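Local coordinates for protein ParA (Salmonella enterica subsp. enterica serovar Newport str. SL317, PDB 3EZF) that probably acts as a P-loop ATPase in plasmid partition and, through a winged helix-turn-helix region, as an ADP-responsive DNA-binding transcriptional regulator, at residues 147-152 against 201-206; 110-115 against 269-274; 180-185 against 225-230. All blocks are in the same frame, centred on the assembly; numbering follows the deposited sequence.

Interaction 1. Residues 147-152 against 201-206; sequences LRILVI and PGVDVI
Ile152 and Ile206 lie side by side and point the same way, CG1 of Ile152 3.7 Å from CD1 of Ile206. This is the dense end of two parallel strands, 149-152 and 203-206, and Ala177 of helix 177-182 touches both isoleucines. On the reverse of the sheet Ile149, Val151, Val203 and Val205 form an aliphatic layer, with CB of Ile149 4.0 Å from CG2 of Val203 and helix 129-138 packed against it. Between the layers runs a regular backbone ladder. Asp204 N donates to Ile149 O at 2.8 Å, approaching almost in line with the carbonyl (170°), and Val151 N donates to Asp204 O at 2.9 Å.

Toward Gly202 the grip slackens: the bond from Ile149 N to Gly202 O is weak, at 3.4 Å, and this partly exposed glycine lies near a bound sulfate. Asp204 is also partly exposed. Its CB rests 3.7 Å from CD1 of Leu150, while its OD2 makes a weak hydrogen bond to Tyr248 OH. With aliphatic side chains at all the paired strand positions but Asp204, and the hydrogen bonds between the strands made by the main chain, strand 203-206 is joined to the P-loop NTPase sheet by backbone pairing and hydrophobic burial.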
ATOM      1  N   LEU A 147      -1.058 -21.577  22.138  1.00 49.84           N
ATOM      2  CA  LEU A 147      -1.849 -20.958  21.074  1.00 45.00           C
ATOM      3  C   LEU A 147      -1.470 -21.400  19.656  1.00 45.39           C
ATOM      4  O   LEU A 147      -0.290 -21.484  19.305  1.00 46.14           O
ATOM      5  CB  LEU A 147      -1.736 -19.436  21.196  1.00 42.88           C
ATOM      6  CG  LEU A 147      -2.994 -18.662  21.594  1.00 45.35           C
ATOM      7  CD1 LEU A 147      -3.746 -19.404  22.676  1.00 41.79           C
ATOM      8  CD2 LEU A 147      -2.610 -17.249  22.036  1.00 42.86           C
ATOM      9  N   ARG A 148      -2.490 -21.701  18.857  1.00 45.39           N
ATOM     10  CA  ARG A 148      -2.329 -22.116  17.459  1.00 42.03           C
ATOM     11  C   ARG A 148      -2.964 -21.014  16.612  1.00 43.74           C
ATOM     12  O   ARG A 148      -4.190 -20.878  16.579  1.00 41.77           O
ATOM     13  CB  ARG A 148      -3.062 -23.420  17.212  1.00 40.75           C
ATOM     14  CG  ARG A 148      -2.592 -24.586  18.055  1.00 34.78           C
ATOM     15  CD  ARG A 148      -3.555 -25.749  17.876  1.00 41.51           C
ATOM     16  NE  ARG A 148      -4.933 -25.356  18.170  1.00 42.54           N
ATOM     17  CZ  ARG A 148      -5.989 -26.145  18.024  1.00 41.49           C
ATOM     18  NH1 ARG A 148      -5.841 -27.383  17.578  1.00 43.41           N
ATOM     19  NH2 ARG A 148      -7.195 -25.696  18.340  1.00 43.98           N
ATOM     20  N   ILE A 149      -2.122 -20.246  15.923  1.00 43.64           N
ATOM     21  CA  ILE A 149      -2.552 -19.103  15.127  1.00 40.97           C
ATOM     22  C   ILE A 149      -2.334 -19.214  13.612  1.00 46.34           C
ATOM     23  O   ILE A 149      -1.246 -19.603  13.135  1.00 40.95           O
ATOM     24  CB  ILE A 149      -1.831 -17.835  15.632  1.00 41.37           C
ATOM     25  CG1 ILE A 149      -2.085 -17.669  17.134  1.00 45.39           C
ATOM     26  CG2 ILE A 149      -2.298 -16.608  14.861  1.00 44.97           C
ATOM     27  CD1 ILE A 149      -1.493 -16.397  17.747  1.00 46.57           C
ATOM     28  N   LEU A 150      -3.371 -18.852  12.857  1.00 42.23           N
ATOM     29  CA  LEU A 150      -3.298 -18.880  11.400  1.00 40.25           C
ATOM     30  C   LEU A 150      -3.517 -17.490  10.814  1.00 42.17           C
ATOM     31  O   LEU A 150      -4.444 -16.767  11.215  1.00 40.99           O
ATOM     32  CB  LEU A 150      -4.346 -19.824  10.823  1.00 39.71           C
ATOM     33  CG  LEU A 150      -4.244 -20.027   9.307  1.00 38.17           C
ATOM     34  CD1 LEU A 150      -3.025 -20.873   8.998  1.00 36.15           C
ATOM     35  CD2 LEU A 150      -5.509 -20.711   8.786  1.00 34.74           C
ATOM     36  N   VAL A 151      -2.670 -17.110   9.862  1.00 39.12           N
ATOM     37  CA  VAL A 151      -2.812 -15.801   9.245  1.00 40.25           C
ATOM     38  C   VAL A 151      -3.064 -15.939   7.763  1.00 37.56           C
ATOM     39  O   VAL A 151      -2.132 -16.035   6.978  1.00 45.34           O
ATOM     40  CB  VAL A 151      -1.553 -14.921   9.433  1.00 41.68           C
ATOM     41  CG1 VAL A 151      -1.752 -13.594   8.708  1.00 37.21           C
ATOM     42  CG2 VAL A 151      -1.293 -14.658  10.912  1.00 37.96           C
ATOM     43  N   ILE A 152      -4.330 -15.954   7.382  1.00 35.68           N
ATOM     44  CA  ILE A 152      -4.711 -16.066   5.981  1.00 34.02           C
ATOM     45  C   ILE A 152      -4.569 -14.705   5.315  1.00 29.25           C
ATOM     46  O   ILE A 152      -5.295 -13.766   5.622  1.00 29.11           O
ATOM     47  CB  ILE A 152      -6.173 -16.551   5.839  1.00 31.49           C
ATOM     48  CG1 ILE A 152      -6.285 -18.004   6.305  1.00 25.27           C
ATOM     49  CG2 ILE A 152      -6.636 -16.376   4.400  1.00 24.76           C
ATOM     50  CD1 ILE A 152      -7.639 -18.382   6.844  1.00 27.46           C
ATOM     51  N   PRO A 201       7.167 -21.509  14.978  1.00 57.62           N
ATOM     52  CA  PRO A 201       6.408 -22.762  14.834  1.00 56.72           C
ATOM     53  C   PRO A 201       4.896 -22.748  15.134  1.00 55.92           C
ATOM     54  O   PRO A 201       4.118 -23.376  14.404  1.00 62.04           O
ATOM     55  CB  PRO A 201       7.171 -23.743  15.727  1.00 52.84           C
ATOM     56  CG  PRO A 201       7.922 -22.849  16.680  1.00 56.99           C
ATOM     57  CD  PRO A 201       8.377 -21.738  15.783  1.00 54.06           C
ATOM     58  N   GLY A 202       4.452 -22.049  16.170  1.00 44.84           N
ATOM     59  CA  GLY A 202       3.019 -22.073  16.414  1.00 45.94           C
ATOM     60  C   GLY A 202       2.135 -21.291  15.447  1.00 41.41           C
ATOM     61  O   GLY A 202       0.957 -21.598  15.326  1.00 40.03           O
ATOM     62  N   VAL A 203       2.710 -20.298  14.764  1.00 43.19           N
ATOM     63  CA  VAL A 203       2.004 -19.405  13.832  1.00 42.83           C
ATOM     64  C   VAL A 203       2.184 -19.737  12.349  1.00 47.39           C
ATOM     65  O   VAL A 203       3.274 -19.577  11.820  1.00 48.92           O
ATOM     66  CB  VAL A 203       2.488 -17.950  14.034  1.00 45.23           C
ATOM     67  CG1 VAL A 203       1.826 -17.026  13.026  1.00 44.00           C
ATOM     68  CG2 VAL A 203       2.186 -17.483  15.469  1.00 47.66           C
ATOM     69  N   ASP A 204       1.112 -20.159  11.673  1.00 50.03           N
ATOM     70  CA  ASP A 204       1.164 -20.527  10.246  1.00 44.99           C
ATOM     71  C   ASP A 204       0.540 -19.464   9.358  1.00 45.95           C
ATOM     72  O   ASP A 204      -0.280 -18.676   9.822  1.00 54.77           O
ATOM     73  CB  ASP A 204       0.428 -21.843  10.010  1.00 49.24           C
ATOM     74  CG  ASP A 204       1.088 -23.017  10.706  1.00 50.95           C
ATOM     75  OD1 ASP A 204       2.072 -23.549  10.168  1.00 57.51           O
ATOM     76  OD2 ASP A 204       0.629 -23.411  11.792  1.00 55.11           O
ATOM     77  N   VAL A 205       0.898 -19.450   8.077  1.00 44.67           N
ATOM     78  CA  VAL A 205       0.365 -18.439   7.161  1.00 45.32           C
ATOM     79  C   VAL A 205      -0.045 -18.996   5.808  1.00 43.94           C
ATOM     80  O   VAL A 205       0.645 -19.864   5.276  1.00 45.43           O
ATOM     81  CB  VAL A 205       1.404 -17.309   6.893  1.00 45.48           C
ATOM     82  CG1 VAL A 205       0.775 -16.218   6.042  1.00 44.81           C
ATOM     83  CG2 VAL A 205       1.911 -16.722   8.209  1.00 48.54           C
ATOM     84  N   ILE A 206      -1.176 -18.518   5.272  1.00 40.67           N
ATOM     85  CA  ILE A 206      -1.637 -18.917   3.935  1.00 42.80           C
ATOM     86  C   ILE A 206      -1.293 -17.694   3.107  1.00 44.99           C
ATOM     87  O   ILE A 206      -1.957 -16.669   3.201  1.00 48.08           O
ATOM     88  CB  ILE A 206      -3.157 -19.148   3.835  1.00 40.11           C
ATOM     89  CG1 ILE A 206      -3.542 -20.491   4.456  1.00 43.22           C
ATOM     90  CG2 ILE A 206      -3.572 -19.181   2.382  1.00 37.40           C
ATOM     91  CD1 ILE A 206      -5.028 -20.864   4.264  1.00 38.96           C
TER

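Interaction 2. Residues 110-115 against 269-274; sequences SPYVIF and ASDLLL
Val113 and Asp271 meet at the start of this pairing, where one carbonyl serves two donors. Val113 O accepts from Asp271 N at 3.0 Å and from Leu272 N at 3.3 Å; the second comes in nearly head-on to the carbonyl, the first tilted 16° from its plane. Beyond this fork the ladder becomes regular: Phe115 N donates to Leu272 O at 2.9 Å, and Leu274 N to Phe115 O at the same 2.9 Å.

The carboxylate of Asp271 folds back over strand 112-115. Its OD1 sits 3.5 Å above the centre of the Tyr112 ring, with carboxylate and ring planes only 14° apart, and lies 2.9 Å from Val113 N. OD2 forms a salt bridge with Arg309, which would be expected to offset the charge held above the ring. Asp271 O in turn accepts a hydrogen bond from Ser311 OG.

These strands are neighbours in the six-stranded parallel sheet of the P-loop NTPase fold. Strand 112-116 is flanked by 250-254 and 272-277, and the backbones of Tyr112 and Ile114 pair with Asp249 and with Ile251 and Ile253 of strand 250-254, on the side away from Leu272. In this family the segment after the first strand carries the nucleotide-binding P-loop.

Apolar side chains pack around the polar atoms. CG1 of Ile114 runs beside Leu272 and lies 3.6 Å from its CD1. CG of Phe115 is anti to the backbone N (chi1 -178°), and the side chain lies beside that of Leu273, with Phe115 CD2 3.5 Å from Leu273 CD1. Ser270 OG lies near the plane of the Phe115 ring, at its edge, and is hydrogen-bonded to Gly266 O.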
ATOM      1  N   SER A 110     -13.553 -24.648  18.420  1.00 72.48           N
ATOM      2  CA  SER A 110     -12.519 -24.147  17.522  1.00 67.74           C
ATOM      3  C   SER A 110     -12.902 -23.261  16.320  1.00 67.00           C
ATOM      4  O   SER A 110     -13.945 -23.381  15.692  1.00 64.19           O
ATOM      5  CB  SER A 110     -11.661 -25.312  17.075  1.00 70.27           C
ATOM      6  OG  SER A 110     -10.388 -25.275  17.697  1.00 70.18           O
ATOM      7  N   PRO A 111     -11.920 -22.332  16.084  1.00 66.03           N
ATOM      8  CA  PRO A 111     -11.857 -21.201  15.097  1.00 63.37           C
ATOM      9  C   PRO A 111     -12.445 -19.842  15.496  1.00 59.95           C
ATOM     10  O   PRO A 111     -13.591 -19.553  15.189  1.00 64.67           O
ATOM     11  CB  PRO A 111     -12.523 -21.820  13.887  1.00 64.03           C
ATOM     12  CG  PRO A 111     -11.568 -22.940  13.839  1.00 64.52           C
ATOM     13  CD  PRO A 111     -10.824 -22.637  15.119  1.00 67.95           C
ATOM     14  N   TYR A 112     -11.695 -19.043  16.178  1.00 47.25           N
ATOM     15  CA  TYR A 112     -12.119 -17.705  16.487  1.00 44.50           C
ATOM     16  C   TYR A 112     -11.507 -16.885  15.334  1.00 46.41           C
ATOM     17  O   TYR A 112     -10.300 -16.686  15.289  1.00 40.13           O
ATOM     18  CB  TYR A 112     -11.661 -17.209  17.884  1.00 39.29           C
ATOM     19  CG  TYR A 112     -12.460 -16.015  18.275  1.00 35.58           C
ATOM     20  CD1 TYR A 112     -11.904 -14.731  18.312  1.00 36.68           C
ATOM     21  CD2 TYR A 112     -13.831 -16.157  18.570  1.00 34.15           C
ATOM     22  CE1 TYR A 112     -12.709 -13.613  18.612  1.00 34.62           C
ATOM     23  CE2 TYR A 112     -14.633 -15.041  18.842  1.00 35.97           C
ATOM     24  CZ  TYR A 112     -14.064 -13.776  18.862  1.00 37.16           C
ATOM     25  OH  TYR A 112     -14.856 -12.685  19.116  1.00 38.55           O
ATOM     26  N   VAL A 113     -12.332 -16.413  14.396  1.00 43.48           N
ATOM     27  CA  VAL A 113     -11.826 -15.673  13.244  1.00 41.34           C
ATOM     28  C   VAL A 113     -11.802 -14.155  13.438  1.00 43.78           C
ATOM     29  O   VAL A 113     -12.840 -13.519  13.659  1.00 41.17           O
ATOM     30  CB  VAL A 113     -12.635 -16.021  11.984  1.00 39.23           C
ATOM     31  CG1 VAL A 113     -12.057 -15.320  10.773  1.00 42.81           C
ATOM     32  CG2 VAL A 113     -12.606 -17.497  11.778  1.00 42.62           C
ATOM     33  N   ILE A 114     -10.604 -13.585  13.318  1.00 42.41           N
ATOM     34  CA  ILE A 114     -10.382 -12.158  13.504  1.00 38.26           C
ATOM     35  C   ILE A 114     -10.101 -11.396  12.209  1.00 39.16           C
ATOM     36  O   ILE A 114      -9.059 -11.570  11.593  1.00 46.51           O
ATOM     37  CB  ILE A 114      -9.211 -11.963  14.466  1.00 39.92           C
ATOM     38  CG1 ILE A 114      -9.585 -12.543  15.834  1.00 41.33           C
ATOM     39  CG2 ILE A 114      -8.842 -10.503  14.548  1.00 37.42           C
ATOM     40  CD1 ILE A 114      -8.513 -13.415  16.456  1.00 33.93           C
ATOM     41  N   PHE A 115     -11.032 -10.548  11.801  1.00 39.38           N
ATOM     42  CA  PHE A 115     -10.859  -9.770  10.585  1.00 40.85           C
ATOM     43  C   PHE A 115     -10.089  -8.512  10.938  1.00 43.90           C
ATOM     44  O   PHE A 115     -10.633  -7.630  11.601  1.00 47.74           O
ATOM     45  CB  PHE A 115     -12.218  -9.382  10.003  1.00 40.58           C
ATOM     46  CG  PHE A 115     -12.118  -8.611   8.726  1.00 46.25           C
ATOM     47  CD1 PHE A 115     -12.196  -9.257   7.494  1.00 47.95           C
ATOM     48  CD2 PHE A 115     -11.872  -7.243   8.752  1.00 47.06           C
ATOM     49  CE1 PHE A 115     -12.021  -8.547   6.303  1.00 48.41           C
ATOM     50  CE2 PHE A 115     -11.695  -6.522   7.577  1.00 48.33           C
ATOM     51  CZ  PHE A 115     -11.770  -7.173   6.348  1.00 49.33           C
ATOM     52  N   ALA A 269     -17.004 -14.257   7.275  1.00 41.96           N
ATOM     53  CA  ALA A 269     -16.581 -15.468   7.963  1.00 43.13           C
ATOM     54  C   ALA A 269     -15.974 -15.202   9.316  1.00 45.14           C
ATOM     55  O   ALA A 269     -15.665 -16.142  10.054  1.00 48.11           O
ATOM     56  CB  ALA A 269     -15.573 -16.210   7.105  1.00 44.86           C
ATOM     57  N   SER A 270     -15.806 -13.924   9.638  1.00 44.36           N
ATOM     58  CA  SER A 270     -15.198 -13.510  10.892  1.00 45.40           C
ATOM     59  C   SER A 270     -16.203 -13.165  11.978  1.00 47.02           C
ATOM     60  O   SER A 270     -17.306 -12.687  11.702  1.00 46.78           O
ATOM     61  CB  SER A 270     -14.281 -12.316  10.635  1.00 44.71           C
ATOM     62  OG  SER A 270     -13.494 -12.549   9.481  1.00 50.28           O
ATOM     63  N   ASP A 271     -15.811 -13.401  13.223  1.00 48.39           N
ATOM     64  CA  ASP A 271     -16.697 -13.106  14.336  1.00 52.67           C
ATOM     65  C   ASP A 271     -16.219 -11.924  15.157  1.00 48.11           C
ATOM     66  O   ASP A 271     -16.920 -11.460  16.054  1.00 47.90           O
ATOM     67  CB  ASP A 271     -16.880 -14.347  15.233  1.00 59.33           C
ATOM     68  CG  ASP A 271     -15.683 -15.273  15.202  1.00 61.14           C
ATOM     69  OD1 ASP A 271     -14.548 -14.765  15.303  1.00 68.64           O
ATOM     70  OD2 ASP A 271     -15.880 -16.502  15.082  1.00 55.06           O
ATOM     71  N   LEU A 272     -15.038 -11.418  14.827  1.00 48.12           N
ATOM     72  CA  LEU A 272     -14.465 -10.281  15.544  1.00 49.02           C
ATOM     73  C   LEU A 272     -13.782  -9.308  14.570  1.00 47.88           C
ATOM     74  O   LEU A 272     -12.930  -9.695  13.778  1.00 49.23           O
ATOM     75  CB  LEU A 272     -13.451 -10.794  16.594  1.00 47.64           C
ATOM     76  CG  LEU A 272     -12.835  -9.907  17.694  1.00 46.14           C
ATOM     77  CD1 LEU A 272     -11.329  -9.835  17.518  1.00 46.34           C
ATOM     78  CD2 LEU A 272     -13.431  -8.519  17.667  1.00 47.06           C
ATOM     79  N   LEU A 273     -14.168  -8.041  14.631  1.00 47.62           N
ATOM     80  CA  LEU A 273     -13.571  -7.028  13.779  1.00 50.81           C
ATOM     81  C   LEU A 273     -12.480  -6.348  14.584  1.00 54.32           C
ATOM     82  O   LEU A 273     -12.759  -5.732  15.606  1.00 56.32           O
ATOM     83  CB  LEU A 273     -14.599  -5.979  13.389  1.00 52.90           C
ATOM     84  CG  LEU A 273     -14.192  -5.125  12.191  1.00 52.63           C
ATOM     85  CD1 LEU A 273     -14.359  -5.951  10.913  1.00 53.43           C
ATOM     86  CD2 LEU A 273     -15.065  -3.895  12.117  1.00 54.33           C
ATOM     87  N   LEU A 274     -11.238  -6.455  14.138  1.00 55.65           N
ATOM     88  CA  LEU A 274     -10.164  -5.818  14.873  1.00 56.01           C
ATOM     89  C   LEU A 274      -9.684  -4.606  14.081  1.00 56.30           C
ATOM     90  O   LEU A 274      -9.009  -4.740  13.066  1.00 54.57           O
ATOM     91  CB  LEU A 274      -9.032  -6.816  15.128  1.00 52.90           C
ATOM     92  CG  LEU A 274      -7.919  -6.387  16.086  1.00 50.61           C
ATOM     93  CD1 LEU A 274      -7.033  -7.569  16.398  1.00 53.64           C
ATOM     94  CD2 LEU A 274      -7.094  -5.282  15.456  1.00 54.98           C
TER

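Interaction 3. Residues 180-185 against 225-230; sequences AMLNNL and EHLPGQ. Unlike the reference sequence in segment 180-185: Asn184 (reference Asp). Unlike the reference sequence in segment 225-230: Gln230 (reference Met).
Leu227 pushes its side chain from just beyond one helix end toward Leu182 at another. The contact brings together the C-terminal ends of helices 177-182 and 219-226, both belonging to the P-loop NTPase domain, and its centre is about 24 Å from the centre of the chain. Leu227 is the first residue to leave helical geometry after 219-226, and it opens a type II beta turn that runs to Gln230. Gly229, at the third place of that turn, has a positive phi of 58°, which favours glycine.

Leu227 has the most surface buried by the contact. Its CG stands anti to the carbonyl carbon (chi1 -65°), and from there the branches part: CD1 reaches the end of the opposing helix, 3.7 Å from Met181 O and 4.2 Å from CD2 of Leu182, whereas CD2 faces Asn184 in the loop that follows. Asn184 has a left-handed backbone conformation, with phi 35°.

Leu182 comes next in buried surface. Besides meeting Leu227, it packs on Trp219 and Leu222, so it also leans on the body of the helix that Leu227 follows. Met181 touches Trp219 too and extends to Leu236 and Ile240 of helix 235-241, which places the contact among three helices.

His226, the last helical residue of 219-226, covers the more exposed flank. No hydrogen bond links the two segments, and the contact is made by van der Waals packing of aliphatic carbons against each other and against carbonyl oxygens at a helix end. The nearest approach of His226 is through its CB, 3.8 Å from Leu182 O.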
ATOM      1  N   ALA A 180      -6.625 -21.118  -3.317  1.00 36.12           N
ATOM      2  CA  ALA A 180      -7.092 -22.243  -2.511  1.00 31.05           C
ATOM      3  C   ALA A 180      -8.609 -22.257  -2.402  1.00 34.04           C
ATOM      4  O   ALA A 180      -9.235 -23.317  -2.443  1.00 39.31           O
ATOM      5  CB  ALA A 180      -6.482 -22.196  -1.152  1.00 30.65           C
ATOM      6  N   MET A 181      -9.216 -21.084  -2.279  1.00 36.16           N
ATOM      7  CA  MET A 181     -10.670 -21.007  -2.166  1.00 34.92           C
ATOM      8  C   MET A 181     -11.363 -21.504  -3.426  1.00 35.38           C
ATOM      9  O   MET A 181     -12.401 -22.148  -3.370  1.00 33.08           O
ATOM     10  CB  MET A 181     -11.103 -19.570  -1.920  1.00 36.06           C
ATOM     11  CG  MET A 181     -10.583 -18.958  -0.646  1.00 45.03           C
ATOM     12  SD  MET A 181     -10.881 -17.125  -0.617  1.00 35.20           S
ATOM     13  CE  MET A 181     -12.553 -17.134  -0.143  1.00 50.78           C
ATOM     14  N   LEU A 182     -10.789 -21.178  -4.571  1.00 44.06           N
ATOM     15  CA  LEU A 182     -11.375 -21.574  -5.844  1.00 49.72           C
ATOM     16  C   LEU A 182     -11.162 -23.052  -6.182  1.00 52.72           C
ATOM     17  O   LEU A 182     -11.968 -23.648  -6.902  1.00 50.39           O
ATOM     18  CB  LEU A 182     -10.820 -20.690  -6.972  1.00 44.82           C
ATOM     19  CG  LEU A 182     -11.264 -19.219  -6.954  1.00 45.08           C
ATOM     20  CD1 LEU A 182     -10.568 -18.430  -8.075  1.00 42.40           C
ATOM     21  CD2 LEU A 182     -12.777 -19.160  -7.115  1.00 38.45           C
ATOM     22  N   ASN A 183     -10.103 -23.651  -5.641  1.00 52.94           N
ATOM     23  CA  ASN A 183      -9.805 -25.048  -5.936  1.00 51.31           C
ATOM     24  C   ASN A 183     -10.513 -26.089  -5.079  1.00 53.78           C
ATOM     25  O   ASN A 183     -10.154 -27.266  -5.119  1.00 57.33           O
ATOM     26  CB  ASN A 183      -8.300 -25.291  -5.874  1.00 47.36           C
ATOM     27  CG  ASN A 183      -7.535 -24.378  -6.791  1.00 48.75           C
ATOM     28  OD1 ASN A 183      -7.975 -24.092  -7.899  1.00 49.38           O
ATOM     29  ND2 ASN A 183      -6.373 -23.920  -6.339  1.00 47.99           N
ATOM     30  N   ASN A 184     -11.517 -25.675  -4.315  1.00 50.40           N
ATOM     31  CA  ASN A 184     -12.252 -26.612  -3.472  1.00 49.88           C
ATOM     32  C   ASN A 184     -11.332 -27.714  -2.896  1.00 49.87           C
ATOM     33  O   ASN A 184     -11.615 -28.905  -3.038  1.00 47.65           O
ATOM     34  CB  ASN A 184     -13.367 -27.252  -4.295  1.00 49.93           C
ATOM     35  CG  ASN A 184     -14.494 -27.777  -3.443  1.00 52.29           C
ATOM     36  OD1 ASN A 184     -14.322 -28.033  -2.257  1.00 58.37           O
ATOM     37  ND2 ASN A 184     -15.661 -27.950  -4.048  1.00 52.38           N
ATOM     38  N   LEU A 185     -10.230 -27.307  -2.261  1.00 51.52           N
ATOM     39  CA  LEU A 185      -9.277 -28.243  -1.663  1.00 47.68           C
ATOM     40  C   LEU A 185      -9.857 -28.941  -0.449  1.00 48.07           C
ATOM     41  O   LEU A 185     -10.927 -28.571   0.044  1.00 50.05           O
ATOM     42  CB  LEU A 185      -8.009 -27.516  -1.243  1.00 44.26           C
ATOM     43  CG  LEU A 185      -7.322 -26.701  -2.333  1.00 44.50           C
ATOM     44  CD1 LEU A 185      -5.956 -26.235  -1.809  1.00 40.80           C
ATOM     45  CD2 LEU A 185      -7.168 -27.543  -3.589  1.00 42.63           C
ATOM     46  N   GLU A 225     -17.833 -20.554 -12.501  1.00 64.00           N
ATOM     47  CA  GLU A 225     -17.166 -21.596 -13.276  1.00 61.31           C
ATOM     48  C   GLU A 225     -16.701 -22.746 -12.387  1.00 56.39           C
ATOM     49  O   GLU A 225     -17.178 -23.865 -12.508  1.00 53.86           O
ATOM     50  CB  GLU A 225     -15.983 -20.964 -14.021  1.00 63.54           C
ATOM     51  CG  GLU A 225     -15.056 -21.910 -14.738  1.00 71.75           C
ATOM     52  CD  GLU A 225     -14.001 -21.164 -15.552  1.00 78.69           C
ATOM     53  OE1 GLU A 225     -13.044 -21.811 -16.043  1.00 83.75           O
ATOM     54  OE2 GLU A 225     -14.133 -19.929 -15.707  1.00 78.43           O
ATOM     55  N   HIS A 226     -15.794 -22.433 -11.468  1.00 60.53           N
ATOM     56  CA  HIS A 226     -15.205 -23.391 -10.540  1.00 59.86           C
ATOM     57  C   HIS A 226     -16.043 -23.824  -9.355  1.00 60.56           C
ATOM     58  O   HIS A 226     -15.830 -24.910  -8.822  1.00 65.20           O
ATOM     59  CB  HIS A 226     -13.890 -22.832 -10.024  1.00 60.03           C
ATOM     60  CG  HIS A 226     -12.859 -22.670 -11.091  1.00 63.78           C
ATOM     61  ND1 HIS A 226     -12.054 -23.709 -11.506  1.00 64.05           N
ATOM     62  CD2 HIS A 226     -12.531 -21.609 -11.859  1.00 64.87           C
ATOM     63  CE1 HIS A 226     -11.276 -23.292 -12.485  1.00 69.35           C
ATOM     64  NE2 HIS A 226     -11.547 -22.016 -12.719  1.00 67.25           N
ATOM     65  N   LEU A 227     -16.975 -22.985  -8.927  1.00 58.97           N
ATOM     66  CA  LEU A 227     -17.814 -23.321  -7.786  1.00 56.34           C
ATOM     67  C   LEU A 227     -19.268 -23.101  -8.138  1.00 58.67           C
ATOM     68  O   LEU A 227     -19.906 -22.175  -7.638  1.00 57.20           O
ATOM     69  CB  LEU A 227     -17.428 -22.468  -6.580  1.00 53.05           C
ATOM     70  CG  LEU A 227     -16.023 -22.723  -6.044  1.00 49.66           C
ATOM     71  CD1 LEU A 227     -15.602 -21.603  -5.109  1.00 53.25           C
ATOM     72  CD2 LEU A 227     -16.005 -24.052  -5.328  1.00 55.46           C
ATOM     73  N   PRO A 228     -19.815 -23.966  -9.008  1.00 62.05           N
ATOM     74  CA  PRO A 228     -21.214 -23.881  -9.449  1.00 59.92           C
ATOM     75  C   PRO A 228     -22.177 -23.775  -8.272  1.00 60.42           C
ATOM     76  O   PRO A 228     -21.988 -24.421  -7.239  1.00 58.90           O
ATOM     77  CB  PRO A 228     -21.402 -25.180 -10.220  1.00 62.89           C
ATOM     78  CG  PRO A 228     -20.484 -26.130  -9.482  1.00 64.88           C
ATOM     79  CD  PRO A 228     -19.244 -25.277  -9.360  1.00 62.90           C
ATOM     80  N   GLY A 229     -23.206 -22.951  -8.432  1.00 60.38           N
ATOM     81  CA  GLY A 229     -24.194 -22.789  -7.383  1.00 55.65           C
ATOM     82  C   GLY A 229     -23.669 -22.316  -6.049  1.00 56.52           C
ATOM     83  O   GLY A 229     -24.423 -22.277  -5.088  1.00 62.36           O
ATOM     84  N   GLN A 230     -22.393 -21.948  -5.985  1.00 60.07           N
ATOM     85  CA  GLN A 230     -21.763 -21.473  -4.753  1.00 59.80           C
ATOM     86  C   GLN A 230     -21.995 -19.982  -4.520  1.00 58.73           C
ATOM     87  O   GLN A 230     -22.112 -19.213  -5.466  1.00 60.44           O
ATOM     88  CB  GLN A 230     -20.256 -21.719  -4.815  1.00 67.05           C
ATOM     89  CG  GLN A 230     -19.800 -23.055  -4.303  1.00 72.24           C
ATOM     90  CD  GLN A 230     -20.009 -23.184  -2.816  1.00 77.81           C
ATOM     91  OE1 GLN A 230     -19.557 -24.147  -2.202  1.00 81.40           O
ATOM     92  NE2 GLN A 230     -20.699 -22.210  -2.223  1.00 76.99           N
TER

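In the fold
From the N terminus, segment 110-115 comes first and waits for 269-274, so interaction 2 closes the longest loop and the other two nest inside it. Within that loop 147-152 is followed by 180-185, then 201-206 and finally 225-230; interactions 1 and 3 therefore cross. Interactions 1 and 2 both belong to the parallel sheet, on either side of strand 250-254, their centres about 14 Å apart, and they touch where Arg148 nears Ser110. Interaction 3 lies out among the helices, its centre about 24 Å from that of interaction 1, but helix 177-182, which ends there, begins against the isoleucines of interaction 1.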